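Local coordinates for protein guanine nucleotide exchange factor p115rhogef (Homo sapiens, PDB 1IAP) that probably activates Rho GTPases by promoting nucleotide exchange and, through an N-terminal RGS-like domain, probably engages heterotrimeric G protein alpha subunits, at residues L27-G32 against G110-D115; P31-C36 against Q103-A108; A67-P72 against S174-N179. One frame throughout, in Å; residues are numbered along the deposited sequence.

Interaction 1: L27-G32 against G110-D115; sequences LQFEPG and GRQLED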
loop_
_atom_site.group_PDB
_atom_site.type_symbol
_atom_site.label_atom_id
_atom_site.label_comp_id
_atom_site.label_asym_id
_atom_site.label_seq_id
_atom_site.Cartn_x
_atom_site.Cartn_y
_atom_site.Cartn_z
ATOM N N LEU A 27 9.854 5.977 5.376
ATOM C CA LEU A 27 11.042 6.616 5.927
ATOM C C LEU A 27 12.206 5.670 6.210
ATOM O O LEU A 27 13.338 6.119 6.359
ATOM C CB LEU A 27 10.692 7.377 7.211
ATOM C CG LEU A 27 10.289 8.852 7.133
ATOM C CD1 LEU A 27 9.079 9.065 6.240
ATOM C CD2 LEU A 27 10.001 9.345 8.541
ATOM N N GLN A 28 11.942 4.366 6.258
ATOM C CA GLN A 28 12.993 3.394 6.565
ATOM C C GLN A 28 13.365 2.403 5.456
ATOM O O GLN A 28 14.435 1.799 5.507
ATOM C CB GLN A 28 12.612 2.607 7.824
ATOM C CG GLN A 28 12.343 3.459 9.061
ATOM C CD GLN A 28 13.599 4.088 9.619
ATOM O OE1 GLN A 28 14.451 3.399 10.181
ATOM N NE2 GLN A 28 13.724 5.400 9.468
ATOM N N PHE A 29 12.483 2.221 4.475
ATOM C CA PHE A 29 12.722 1.278 3.380
ATOM C C PHE A 29 12.203 1.837 2.061
ATOM O O PHE A 29 11.775 2.993 1.985
ATOM C CB PHE A 29 11.967 -0.044 3.628
ATOM C CG PHE A 29 12.249 -0.684 4.957
ATOM C CD1 PHE A 29 11.425 -0.434 6.052
ATOM C CD2 PHE A 29 13.311 -1.573 5.105
ATOM C CE1 PHE A 29 11.655 -1.060 7.277
ATOM C CE2 PHE A 29 13.549 -2.203 6.326
ATOM C CZ PHE A 29 12.720 -1.948 7.412
ATOM N N GLU A 30 12.270 1.006 1.020
ATOM C CA GLU A 30 11.751 1.371 -0.291
ATOM C C GLU A 30 10.264 1.048 -0.201
ATOM O O GLU A 30 9.882 -0.089 0.070
ATOM C CB GLU A 30 12.415 0.554 -1.403
ATOM C CG GLU A 30 13.762 1.096 -1.858
ATOM C CD GLU A 30 13.658 2.479 -2.486
ATOM O OE1 GLU A 30 13.871 3.485 -1.773
ATOM O OE2 GLU A 30 13.371 2.560 -3.698
ATOM N N PRO A 31 9.406 2.065 -0.373
ATOM C CA PRO A 31 7.947 1.954 -0.313
ATOM C C PRO A 31 7.277 1.170 -1.440
ATOM O O PRO A 31 6.148 0.704 -1.280
ATOM C CB PRO A 31 7.507 3.417 -0.324
ATOM C CG PRO A 31 8.520 4.045 -1.214
ATOM C CD PRO A 31 9.809 3.441 -0.713
ATOM N N GLY A 32 7.969 1.030 -2.567
ATOM C CA GLY A 32 7.421 0.326 -3.720
ATOM C C GLY A 32 6.707 -0.992 -3.475
ATOM O O GLY A 32 5.522 -1.119 -3.791
ATOM N N GLY A 110 7.269 -8.813 4.031
ATOM C CA GLY A 110 7.289 -9.620 5.237
ATOM C C GLY A 110 8.357 -9.127 6.196
ATOM O O GLY A 110 8.120 -9.030 7.405
ATOM N N ARG A 111 9.530 -8.801 5.657
ATOM C CA ARG A 111 10.646 -8.305 6.467
ATOM C C ARG A 111 10.349 -6.925 7.039
ATOM O O ARG A 111 10.757 -6.605 8.153
ATOM C CB ARG A 111 11.940 -8.269 5.655
ATOM C CG ARG A 111 12.582 -9.638 5.455
ATOM C CD ARG A 111 13.875 -9.538 4.656
ATOM N NE ARG A 111 13.643 -9.074 3.289
ATOM C CZ ARG A 111 14.499 -8.337 2.586
ATOM N NH1 ARG A 111 15.659 -7.970 3.115
ATOM N NH2 ARG A 111 14.193 -7.962 1.351
ATOM N N GLN A 112 9.640 -6.110 6.264
ATOM C CA GLN A 112 9.270 -4.776 6.704
ATOM C C GLN A 112 8.230 -4.835 7.823
ATOM O O GLN A 112 8.281 -4.045 8.762
ATOM C CB GLN A 112 8.771 -3.956 5.517
ATOM C CG GLN A 112 9.866 -3.678 4.496
ATOM C CD GLN A 112 9.329 -3.156 3.180
ATOM O OE1 GLN A 112 8.212 -2.642 3.104
ATOM N NE2 GLN A 112 10.123 -3.298 2.124
ATOM N N LEU A 113 7.291 -5.775 7.731
ATOM C CA LEU A 113 6.273 -5.936 8.777
ATOM C C LEU A 113 6.962 -6.416 10.051
ATOM O O LEU A 113 6.652 -5.958 11.152
ATOM C CB LEU A 113 5.211 -6.946 8.357
ATOM C CG LEU A 113 4.076 -6.427 7.476
ATOM C CD1 LEU A 113 3.241 -7.590 6.965
ATOM C CD2 LEU A 113 3.222 -5.459 8.278
ATOM N N GLU A 114 7.914 -7.330 9.880
ATOM C CA GLU A 114 8.686 -7.868 10.997
ATOM C C GLU A 114 9.409 -6.724 11.697
ATOM O O GLU A 114 9.327 -6.587 12.917
ATOM C CB GLU A 114 9.702 -8.891 10.480
ATOM C CG GLU A 114 10.637 -9.472 11.533
ATOM C CD GLU A 114 11.658 -10.444 10.943
ATOM O OE1 GLU A 114 11.578 -10.757 9.732
ATOM O OE2 GLU A 114 12.549 -10.899 11.697
ATOM N N ASP A 115 10.089 -5.888 10.911
ATOM C CA ASP A 115 10.825 -4.752 11.453
ATOM C C ASP A 115 9.896 -3.794 12.189
ATOM O O ASP A 115 10.238 -3.288 13.252
ATOM C CB ASP A 115 11.576 -4.001 10.352
ATOM C CG ASP A 115 12.451 -2.887 10.905
ATOM O OD1 ASP A 115 12.087 -1.699 10.750
ATOM O OD2 ASP A 115 13.495 -3.202 11.520
HETATM O O HOH W 1 7.740 -1.609 0.648
#
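Two first torsions bring Gln112 CG over a face of the Phe29 ring: Phe29 has CG anti to its own carbonyl carbon (chi1 -54°), which turns the ring toward helix 106-121, and Gln112 has the same choice at CB with an extended chain beyond CG. The evidence for a CH-pi contact is direct. Gln112 CG stands 3.9 Å from the centroid of the Phe29 ring and only 13° off the ring normal. The amide plane of Gln112 is 14° from the ring plane, and the two side chains pass alongside, running opposite ways.

Asp115, one helical turn later, comes to the rim of the same ring. Its OD1 lies 3.4 Å from Phe29 CZ, near the ring plane, while the carboxylate is turned almost perpendicular to the ring. OD1 also accepts a hydrogen bond from His24 and pairs with Lys119 in a salt bridge, so this acid is anchored by helix 15-28 and by its own helix.

Beyond the ring, one water donates to Glu30 O at 2.7 Å and to Gln112 OE1 at 2.7 Å, tying the chain just after helix 15-28 to helix 106-121. The water thus joins two acceptors that could not bond each other, and the outside partners of Asp115 probably fix OD1 beside the C-H edge of the ring.

Interaction 2: P31-C36 against Q103-A108; sequences PGPLLC and QSQQVA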
loop_
_atom_site.group_PDB
_atom_site.type_symbol
_atom_site.label_atom_id
_atom_site.label_comp_id
_atom_site.label_asym_id
_atom_site.label_seq_id
_atom_site.Cartn_x
_atom_site.Cartn_y
_atom_site.Cartn_z
ATOM N N PRO A 31 9.406 2.065 -0.373
ATOM C CA PRO A 31 7.947 1.954 -0.313
ATOM C C PRO A 31 7.277 1.170 -1.440
ATOM O O PRO A 31 6.148 0.704 -1.280
ATOM C CB PRO A 31 7.507 3.417 -0.324
ATOM C CG PRO A 31 8.520 4.045 -1.214
ATOM C CD PRO A 31 9.809 3.441 -0.713
ATOM N N GLY A 32 7.969 1.030 -2.567
ATOM C CA GLY A 32 7.421 0.326 -3.720
ATOM C C GLY A 32 6.707 -0.992 -3.475
ATOM O O GLY A 32 5.522 -1.119 -3.791
ATOM N N PRO A 33 7.396 -1.994 -2.905
ATOM C CA PRO A 33 6.833 -3.318 -2.618
ATOM C C PRO A 33 5.508 -3.330 -1.857
ATOM O O PRO A 33 4.563 -4.002 -2.270
ATOM C CB PRO A 33 7.952 -3.992 -1.827
ATOM C CG PRO A 33 9.178 -3.410 -2.452
ATOM C CD PRO A 33 8.819 -1.947 -2.526
ATOM N N LEU A 34 5.439 -2.602 -0.749
ATOM C CA LEU A 34 4.216 -2.556 0.045
ATOM C C LEU A 34 3.099 -1.846 -0.714
ATOM O O LEU A 34 1.980 -2.327 -0.740
ATOM C CB LEU A 34 4.458 -1.854 1.391
ATOM C CG LEU A 34 3.260 -1.682 2.344
ATOM C CD1 LEU A 34 2.620 -3.031 2.692
ATOM C CD2 LEU A 34 3.718 -0.979 3.613
ATOM N N LEU A 35 3.423 -0.724 -1.352
ATOM C CA LEU A 35 2.429 0.037 -2.102
ATOM C C LEU A 35 1.872 -0.782 -3.262
ATOM O O LEU A 35 0.686 -0.704 -3.575
ATOM C CB LEU A 35 3.034 1.343 -2.617
ATOM C CG LEU A 35 3.434 2.354 -1.539
ATOM C CD1 LEU A 35 4.168 3.517 -2.172
ATOM C CD2 LEU A 35 2.202 2.824 -0.770
ATOM N N CYS A 36 2.740 -1.575 -3.876
ATOM C CA CYS A 36 2.368 -2.433 -4.993
ATOM C C CYS A 36 1.341 -3.476 -4.544
ATOM O O CYS A 36 0.311 -3.673 -5.193
ATOM C CB CYS A 36 3.620 -3.108 -5.559
ATOM S SG CYS A 36 3.309 -4.306 -6.864
ATOM N N GLN A 103 3.391 -12.019 -5.391
ATOM C CA GLN A 103 4.105 -13.126 -4.762
ATOM C C GLN A 103 5.581 -12.776 -4.567
ATOM O O GLN A 103 6.151 -13.040 -3.506
ATOM C CB GLN A 103 3.954 -14.398 -5.607
ATOM C CG GLN A 103 4.208 -15.694 -4.852
ATOM C CD GLN A 103 5.684 -15.991 -4.653
ATOM O OE1 GLN A 103 6.120 -16.311 -3.547
ATOM N NE2 GLN A 103 6.459 -15.894 -5.729
ATOM N N SER A 104 6.175 -12.137 -5.572
ATOM C CA SER A 104 7.582 -11.742 -5.526
ATOM C C SER A 104 7.909 -10.592 -4.565
ATOM O O SER A 104 9.079 -10.237 -4.399
ATOM C CB SER A 104 8.082 -11.398 -6.932
ATOM O OG SER A 104 7.306 -10.364 -7.514
ATOM N N GLN A 105 6.886 -9.992 -3.959
ATOM C CA GLN A 105 7.096 -8.889 -3.018
ATOM C C GLN A 105 6.924 -9.356 -1.571
ATOM O O GLN A 105 7.302 -8.648 -0.638
ATOM C CB GLN A 105 6.103 -7.743 -3.278
ATOM C CG GLN A 105 5.990 -7.276 -4.717
ATOM C CD GLN A 105 7.296 -6.771 -5.291
ATOM O OE1 GLN A 105 7.967 -5.925 -4.696
ATOM N NE2 GLN A 105 7.660 -7.281 -6.463
ATOM N N GLN A 106 6.350 -10.544 -1.392
ATOM C CA GLN A 106 6.100 -11.098 -0.060
ATOM C C GLN A 106 7.288 -11.100 0.898
ATOM O O GLN A 106 7.126 -10.788 2.076
ATOM C CB GLN A 106 5.503 -12.507 -0.163
ATOM C CG GLN A 106 4.090 -12.546 -0.738
ATOM C CD GLN A 106 3.111 -11.683 0.045
ATOM O OE1 GLN A 106 2.461 -10.799 -0.514
ATOM N NE2 GLN A 106 2.999 -11.941 1.347
ATOM N N VAL A 107 8.477 -11.442 0.402
ATOM C CA VAL A 107 9.670 -11.467 1.248
ATOM C C VAL A 107 10.011 -10.084 1.817
ATOM O O VAL A 107 10.166 -9.932 3.027
ATOM C CB VAL A 107 10.899 -12.045 0.498
ATOM C CG1 VAL A 107 12.176 -11.837 1.317
ATOM C CG2 VAL A 107 10.698 -13.531 0.237
ATOM N N ALA A 108 10.113 -9.083 0.943
ATOM C CA ALA A 108 10.441 -7.721 1.362
ATOM C C ALA A 108 9.396 -7.146 2.314
ATOM O O ALA A 108 9.744 -6.602 3.364
ATOM C CB ALA A 108 10.596 -6.816 0.151
#
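Pro33 and Gln105 meet with their side chains crossing at about a right angle, inside the all-helical fold of an RGS-like domain. Pro33 sits near the start of helix 32-43; Gln105 occupies the type I beta turn that runs from Gln103 to Gln106 and joins helix 91-103 to helix 106-121. Their backbones approach closely, with the CA atoms of Pro33 and Gln105 5.6 Å apart.

The orientation of Gln105 follows from a bend in its chain at chi2 (-59°), which folds the amide back over the proline instead of letting it run straight on. As a result OE1 of Gln105 is the atom that touches, over one face of the pyrrolidine ring and displaced toward CA and CB: it lies 3.5 Å from both Pro33 CA and Pro33 CB, with Pro33 CG a little farther at 3.6 Å. This is packing of a carbonyl oxygen on C-H groups, and no hydrogen bond links the segments. The other end of the amide is turned to the neighbouring loop and helix: Gln105 NE2 makes weak hydrogen bonds to Pro72 O and Val101 O, which tends to fix which end of the amide faces the proline.

Proline is compatible with the first turn, where a missing N-H costs no helical bond; Leu35 N is bonded to Pro31 O, and Cys36 N to Gly32 O at 2.8 Å. Cys36, whose CB also points toward 103-108, touches Phe58 and Phe62 of helix 48-63 and Val71. About a right angle round Pro33 CB from the amide oxygen, helix 106-121 adds a second, purely apolar touch: Pro33 CB faces the methyl CB of Ala108 at 4.3 Å.

Interaction 3: A67-P72 against S174-N179; sequences AVLRVP and SAAVVN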
loop_
_atom_site.group_PDB
_atom_site.type_symbol
_atom_site.label_atom_id
_atom_site.label_comp_id
_atom_site.label_asym_id
_atom_site.label_seq_id
_atom_site.Cartn_x
_atom_site.Cartn_y
_atom_site.Cartn_z
ATOM N N ALA A 67 9.551 3.590 -13.969
ATOM C CA ALA A 67 8.696 3.812 -12.800
ATOM C C ALA A 67 9.482 4.169 -11.547
ATOM O O ALA A 67 10.395 3.450 -11.145
ATOM C CB ALA A 67 7.823 2.600 -12.544
ATOM N N VAL A 68 9.108 5.283 -10.927
ATOM C CA VAL A 68 9.775 5.759 -9.720
ATOM C C VAL A 68 9.646 4.753 -8.583
ATOM O O VAL A 68 10.546 4.625 -7.754
ATOM C CB VAL A 68 9.181 7.096 -9.234
ATOM C CG1 VAL A 68 10.209 7.847 -8.408
ATOM C CG2 VAL A 68 8.700 7.926 -10.412
ATOM N N LEU A 69 8.528 4.036 -8.561
ATOM C CA LEU A 69 8.263 3.049 -7.522
ATOM C C LEU A 69 8.410 1.628 -8.054
ATOM O O LEU A 69 7.787 0.702 -7.538
ATOM C CB LEU A 69 6.851 3.244 -6.957
ATOM C CG LEU A 69 6.475 4.583 -6.318
ATOM C CD1 LEU A 69 5.021 4.524 -5.893
ATOM C CD2 LEU A 69 7.366 4.896 -5.123
ATOM N N ARG A 70 9.270 1.455 -9.055
ATOM C CA ARG A 70 9.477 0.145 -9.655
ATOM C C ARG A 70 9.873 -0.903 -8.631
ATOM O O ARG A 70 10.773 -0.684 -7.815
ATOM C CB ARG A 70 10.537 0.202 -10.757
ATOM C CG ARG A 70 10.597 -1.069 -11.601
ATOM C CD ARG A 70 11.537 -0.910 -12.789
ATOM N NE ARG A 70 11.203 -1.843 -13.861
ATOM C CZ ARG A 70 11.927 -2.907 -14.192
ATOM N NH1 ARG A 70 13.047 -3.188 -13.538
ATOM N NH2 ARG A 70 11.515 -3.705 -15.168
ATOM N N VAL A 71 9.147 -2.015 -8.646
ATOM C CA VAL A 71 9.412 -3.130 -7.750
ATOM C C VAL A 71 10.137 -4.201 -8.564
ATOM O O VAL A 71 10.072 -4.194 -9.794
ATOM C CB VAL A 71 8.096 -3.734 -7.183
ATOM C CG1 VAL A 71 7.308 -2.679 -6.414
ATOM C CG2 VAL A 71 7.244 -4.319 -8.304
ATOM N N PRO A 72 10.899 -5.085 -7.898
ATOM C CA PRO A 72 11.606 -6.141 -8.634
ATOM C C PRO A 72 10.573 -7.070 -9.288
ATOM O O PRO A 72 9.811 -7.762 -8.608
ATOM C CB PRO A 72 12.427 -6.837 -7.542
ATOM C CG PRO A 72 11.664 -6.545 -6.274
ATOM C CD PRO A 72 11.252 -5.110 -6.468
ATOM N N SER A 174 8.776 11.244 -3.612
ATOM C CA SER A 174 7.886 11.523 -2.493
ATOM C C SER A 174 6.457 11.783 -2.977
ATOM O O SER A 174 5.494 11.371 -2.328
ATOM C CB SER A 174 8.411 12.696 -1.664
ATOM O OG SER A 174 8.407 13.891 -2.409
ATOM N N ALA A 175 6.325 12.421 -4.136
ATOM C CA ALA A 175 5.004 12.705 -4.698
ATOM C C ALA A 175 4.317 11.403 -5.104
ATOM O O ALA A 175 3.122 11.223 -4.866
ATOM C CB ALA A 175 5.126 13.631 -5.893
ATOM N N ALA A 176 5.090 10.483 -5.679
ATOM C CA ALA A 176 4.570 9.184 -6.105
ATOM C C ALA A 176 4.069 8.381 -4.906
ATOM O O ALA A 176 3.048 7.698 -4.986
ATOM C CB ALA A 176 5.651 8.403 -6.845
ATOM N N VAL A 177 4.792 8.473 -3.796
ATOM C CA VAL A 177 4.422 7.770 -2.567
ATOM C C VAL A 177 3.137 8.354 -1.985
ATOM O O VAL A 177 2.224 7.618 -1.627
ATOM C CB VAL A 177 5.555 7.851 -1.519
ATOM C CG1 VAL A 177 5.080 7.357 -0.162
ATOM C CG2 VAL A 177 6.744 7.029 -1.988
ATOM N N VAL A 178 3.063 9.678 -1.901
ATOM C CA VAL A 178 1.865 10.322 -1.370
ATOM C C VAL A 178 0.636 9.991 -2.227
ATOM O O VAL A 178 -0.420 9.641 -1.692
ATOM C CB VAL A 178 2.061 11.847 -1.234
ATOM C CG1 VAL A 178 0.726 12.539 -0.962
ATOM C CG2 VAL A 178 3.029 12.130 -0.101
ATOM N N ASN A 179 0.790 10.060 -3.548
ATOM C CA ASN A 179 -0.304 9.739 -4.470
ATOM C C ASN A 179 -0.744 8.293 -4.279
ATOM O O ASN A 179 -1.938 7.988 -4.205
ATOM C CB ASN A 179 0.145 9.925 -5.926
ATOM C CG ASN A 179 0.357 11.375 -6.293
ATOM O OD1 ASN A 179 -0.106 12.270 -5.595
ATOM N ND2 ASN A 179 1.055 11.615 -7.397
#
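Leu69 projects from a turn onto the side of helix 171-187, and its branched end is the bump that settles against Ala176 and Val177. The turn is type I, running from Ala67 to Arg70 and closed by Arg70 N bonded to Ala67 O at 3.1 Å; it lies in the loop between helices 48-63 and 75-81. With CG anti to the carbonyl carbon (chi1 -59°), Leu69 brings its branch point over Ala176, and chi2 (178°) then spreads CD1 to Ala176 and CD2 to Val177.

Ala176 offers a shallow spot, because its side chain ends at CB. The branch point Leu69 CG rests 3.9 Å from that methyl. Leu69 CD1 goes further, touching Ala176 CB as well and lying 3.8 Å from the backbone oxygen Ala176 O, so it packs on the peptide of the helix itself. CD2 takes the other direction and meets Val177 CG2 at 3.8 Å, the two side chains crossing at about a right angle. Val68, the residue before it in the turn, adds a looser touch at the same methyl, its CB standing 4.5 Å from Ala176 CB.

The Leu69 side chain also touches Leu35 of helix 32-43 and Phe62 of helix 48-63, so one leucine is shared by three helices. Replacing Leu69 with an alanine would probably open a gap between the turn and the helix, leaving Ala176 and Val177 without their main partner in the turn. Between the two segments there is neither a hydrogen bond nor a charge pair: close fit of methyl groups carries this contact, with dispersion and the exclusion of water its likely source of strength.

How the interactions relate
Interactions 1 and 2 both fasten helix 106-121 and the turn leading into it to the chain that runs from helix 15-28 into helix 32-43, and their ranges overlap at Pro31 and Gly32; interaction 3 instead joins a loop to helix 171-187. Interaction 2 is the buried one, whereas interactions 1 and 3 are partly buried. Chemistry does not simply follow burial: interaction 1 keeps a water and a charged neighbour beside its aromatic ring, interaction 2 has an amide oxygen laid on proline, and interaction 3 is aliphatic between side chains, with one methyl on a backbone oxygen. Pro31 and Gly32 are where the three abut: Pro31 CG packs on Val177 CG2 at 3.6 Å, and Val71 CG1 lies against Gly32 C.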